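Local coordinates for flagellar hook-associated protein (PDB 4UT1) that probably serves as a structural component of the bacterial flagellum, forming the junction between the hook and the parts beyond it, at residues 163-168 and 290-295. Sequence-based numbering, arbitrary orientation.
Sequences QSVNSQ and GGLLAF
Leu-292 reaches from helix 287-322 into the groove between Val-165 and Gln-168, one turn apart on helix 134-193. The two helix segments run nearly antiparallel, at 157°, with their axes 10.3 Å apart, and the closest CA atoms are those of Val-165 and Leu-292. Followed outward, the leucine leaves its backbone pointing at the opposite helix. CB faces Val-165 CG1 and CG lies behind the methyls, both at looser range; CG, anti to the carbonyl carbon (chi1 -77°), carries both methyls across. CD1 settles against the start of Gln-168, 3.9 Å from its CB. CD2 lies 3.7 Å from Gln-168 CB, a similar distance from the amide NE2, and 4.2 Å from Val-165 CG1. The glutamine chain, extended beyond CG, crosses the leucine side chain at about a right angle and meets CD2 through CB and NE2. Its OE1 accepts a weak hydrogen bond from Ser-164 OG, 3.2 Å away, within its own helix. One turn on from Leu-292, Phe-295 meets the other branch of the valine: Val-165 CG2 sits in the ring plane at the edge, 3.9 Å from Phe-295 CD2. Leu-98 of helix 80-106 touches both Leu-292 and Phe-295, so a third helix joins the packing in this helical domain. Behind the contact, the Asn-166 amide bonds to the backbone of Ser-258 and Leu-260, tying helix 134-193 to strand 260-265 and its approach. No hydrogen bond joins the two segments; cohesion between them rests on van der Waals contact and burial of apolar surface, with partly exposed Gln-168 adding its CB and amide.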
ATOM      1  N   GLN A 163      13.486  10.450   7.216  1.00 15.25           N
ATOM      2  CA  GLN A 163      14.021  11.446   8.142  1.00 13.41           C
ATOM      3  C   GLN A 163      15.371  11.984   7.669  1.00 16.06           C
ATOM      4  O   GLN A 163      15.674  13.161   7.873  1.00 11.63           O
ATOM      5  CB  GLN A 163      14.136  10.872   9.550  1.00 14.12           C
ATOM      6  CG  GLN A 163      14.846  11.797  10.525  1.00 18.33           C
ATOM      7  CD  GLN A 163      14.205  13.162  10.609  1.00 17.76           C
ATOM      8  OE1 GLN A 163      13.005  13.319  10.348  1.00 16.61           O
ATOM      9  NE2 GLN A 163      15.000  14.166  10.979  1.00 15.94           N
ATOM     10  N   SER A 164      16.182  11.124   7.051  1.00 16.72           N
ATOM     11  CA  SER A 164      17.424  11.566   6.426  1.00 15.44           C
ATOM     12  C   SER A 164      17.132  12.658   5.400  1.00 16.05           C
ATOM     13  O   SER A 164      17.823  13.681   5.354  1.00 14.24           O
ATOM     14  CB  SER A 164      18.158  10.387   5.778  1.00 17.48           C
ATOM     15  OG  SER A 164      19.384  10.812   5.212  1.00 20.87           O
ATOM     16  N   VAL A 165      16.081  12.482   4.606  1.00 13.60           N
ATOM     17  CA  VAL A 165      15.681  13.537   3.679  1.00 12.21           C
ATOM     18  C   VAL A 165      15.322  14.833   4.436  1.00 14.07           C
ATOM     19  O   VAL A 165      15.779  15.923   4.068  1.00 13.67           O
ATOM     20  CB  VAL A 165      14.502  13.078   2.789  1.00 13.72           C
ATOM     21  CG1 VAL A 165      13.902  14.275   2.036  1.00 11.45           C
ATOM     22  CG2 VAL A 165      14.994  12.009   1.819  1.00 13.05           C
ATOM     23  N   ASN A 166      14.552  14.715   5.514  1.00 13.27           N
ATOM     24  CA  ASN A 166      14.234  15.879   6.349  1.00 12.69           C
ATOM     25  C   ASN A 166      15.467  16.649   6.791  1.00 14.32           C
ATOM     26  O   ASN A 166      15.554  17.870   6.624  1.00 13.43           O
ATOM     27  CB  ASN A 166      13.453  15.448   7.587  1.00 12.88           C
ATOM     28  CG  ASN A 166      11.997  15.163   7.276  1.00 14.87           C
ATOM     29  OD1 ASN A 166      11.492  15.596   6.243  1.00 13.57           O
ATOM     30  ND2 ASN A 166      11.316  14.448   8.169  1.00 14.20           N
ATOM     31  N   SER A 167      16.426  15.933   7.365  1.00 12.81           N
ATOM     32  CA  SER A 167      17.645  16.584   7.844  1.00 12.54           C
ATOM     33  C   SER A 167      18.419  17.248   6.718  1.00 15.73           C
ATOM     34  O   SER A 167      18.935  18.364   6.879  1.00 14.04           O
ATOM     35  CB  SER A 167      18.523  15.582   8.582  1.00 14.59           C
ATOM     36  OG  SER A 167      17.969  15.326   9.860  1.00 22.88           O
ATOM     37  N   GLN A 168      18.486  16.585   5.573  1.00 13.53           N
ATOM     38  CA  GLN A 168      19.218  17.142   4.441  1.00 14.73           C
ATOM     39  C   GLN A 168      18.527  18.361   3.848  1.00 14.50           C
ATOM     40  O   GLN A 168      19.199  19.316   3.425  1.00 16.10           O
ATOM     41  CB  GLN A 168      19.430  16.080   3.369  1.00 14.04           C
ATOM     42  CG  GLN A 168      20.492  15.054   3.774  1.00 12.63           C
ATOM     43  CD  GLN A 168      20.703  13.989   2.727  1.00 17.18           C
ATOM     44  OE1 GLN A 168      20.509  12.806   2.991  1.00 27.97           O
ATOM     45  NE2 GLN A 168      21.108  14.395   1.536  1.00 17.37           N
ATOM     46  N   GLY A 290      15.861  19.873  -5.157  1.00 16.18           N
ATOM     47  CA  GLY A 290      15.021  19.182  -6.115  1.00 17.83           C
ATOM     48  C   GLY A 290      15.265  17.684  -6.146  1.00 17.17           C
ATOM     49  O   GLY A 290      14.331  16.898  -6.331  1.00 16.60           O
ATOM     50  N   GLY A 291      16.522  17.292  -5.987  1.00 13.08           N
ATOM     51  CA  GLY A 291      16.885  15.879  -5.960  1.00 15.67           C
ATOM     52  C   GLY A 291      16.312  15.191  -4.733  1.00 16.47           C
ATOM     53  O   GLY A 291      15.849  14.041  -4.801  1.00 16.63           O
ATOM     54  N   LEU A 292      16.346  15.888  -3.600  1.00 13.19           N
ATOM     55  CA  LEU A 292      15.798  15.343  -2.359  1.00 12.81           C
ATOM     56  C   LEU A 292      14.299  15.158  -2.497  1.00 14.28           C
ATOM     57  O   LEU A 292      13.762  14.097  -2.180  1.00 14.67           O
ATOM     58  CB  LEU A 292      16.090  16.263  -1.173  1.00 14.10           C
ATOM     59  CG  LEU A 292      17.508  16.224  -0.600  1.00 13.00           C
ATOM     60  CD1 LEU A 292      17.807  17.514   0.148  1.00 14.37           C
ATOM     61  CD2 LEU A 292      17.672  15.031   0.330  1.00 15.05           C
ATOM     62  N   LEU A 293      13.630  16.217  -2.955  1.00 13.52           N
ATOM     63  CA  LEU A 293      12.184  16.206  -3.112  1.00 15.80           C
ATOM     64  C   LEU A 293      11.700  15.185  -4.140  1.00 16.57           C
ATOM     65  O   LEU A 293      10.729  14.474  -3.898  1.00 13.46           O
ATOM     66  CB  LEU A 293      11.692  17.609  -3.492  1.00 15.11           C
ATOM     67  CG  LEU A 293      11.966  18.661  -2.420  1.00 20.66           C
ATOM     68  CD1 LEU A 293      11.608  20.067  -2.905  1.00 17.96           C
ATOM     69  CD2 LEU A 293      11.226  18.324  -1.134  1.00 17.31           C
ATOM     70  N   ALA A 294      12.361  15.113  -5.293  1.00 15.41           N
ATOM     71  CA  ALA A 294      11.967  14.138  -6.318  1.00 16.58           C
ATOM     72  C   ALA A 294      12.119  12.690  -5.834  1.00 16.06           C
ATOM     73  O   ALA A 294      11.271  11.840  -6.112  1.00 17.59           O
ATOM     74  CB  ALA A 294      12.773  14.350  -7.589  1.00 15.41           C
ATOM     75  N   PHE A 295      13.208  12.412  -5.122  1.00 15.36           N
ATOM     76  CA  PHE A 295      13.423  11.091  -4.539  1.00 15.36           C
ATOM     77  C   PHE A 295      12.285  10.738  -3.593  1.00 16.41           C
ATOM     78  O   PHE A 295      11.737   9.637  -3.648  1.00 15.68           O
ATOM     79  CB  PHE A 295      14.770  11.033  -3.795  1.00 14.04           C
ATOM     80  CG  PHE A 295      14.935   9.815  -2.918  1.00 14.84           C
ATOM     81  CD1 PHE A 295      15.148   8.566  -3.473  1.00 12.62           C
ATOM     82  CD2 PHE A 295      14.881   9.925  -1.530  1.00 16.73           C
ATOM     83  CE1 PHE A 295      15.297   7.453  -2.667  1.00 14.90           C
ATOM     84  CE2 PHE A 295      15.027   8.811  -0.718  1.00 14.60           C
ATOM     85  CZ  PHE A 295      15.233   7.570  -1.291  1.00 15.25           C
TER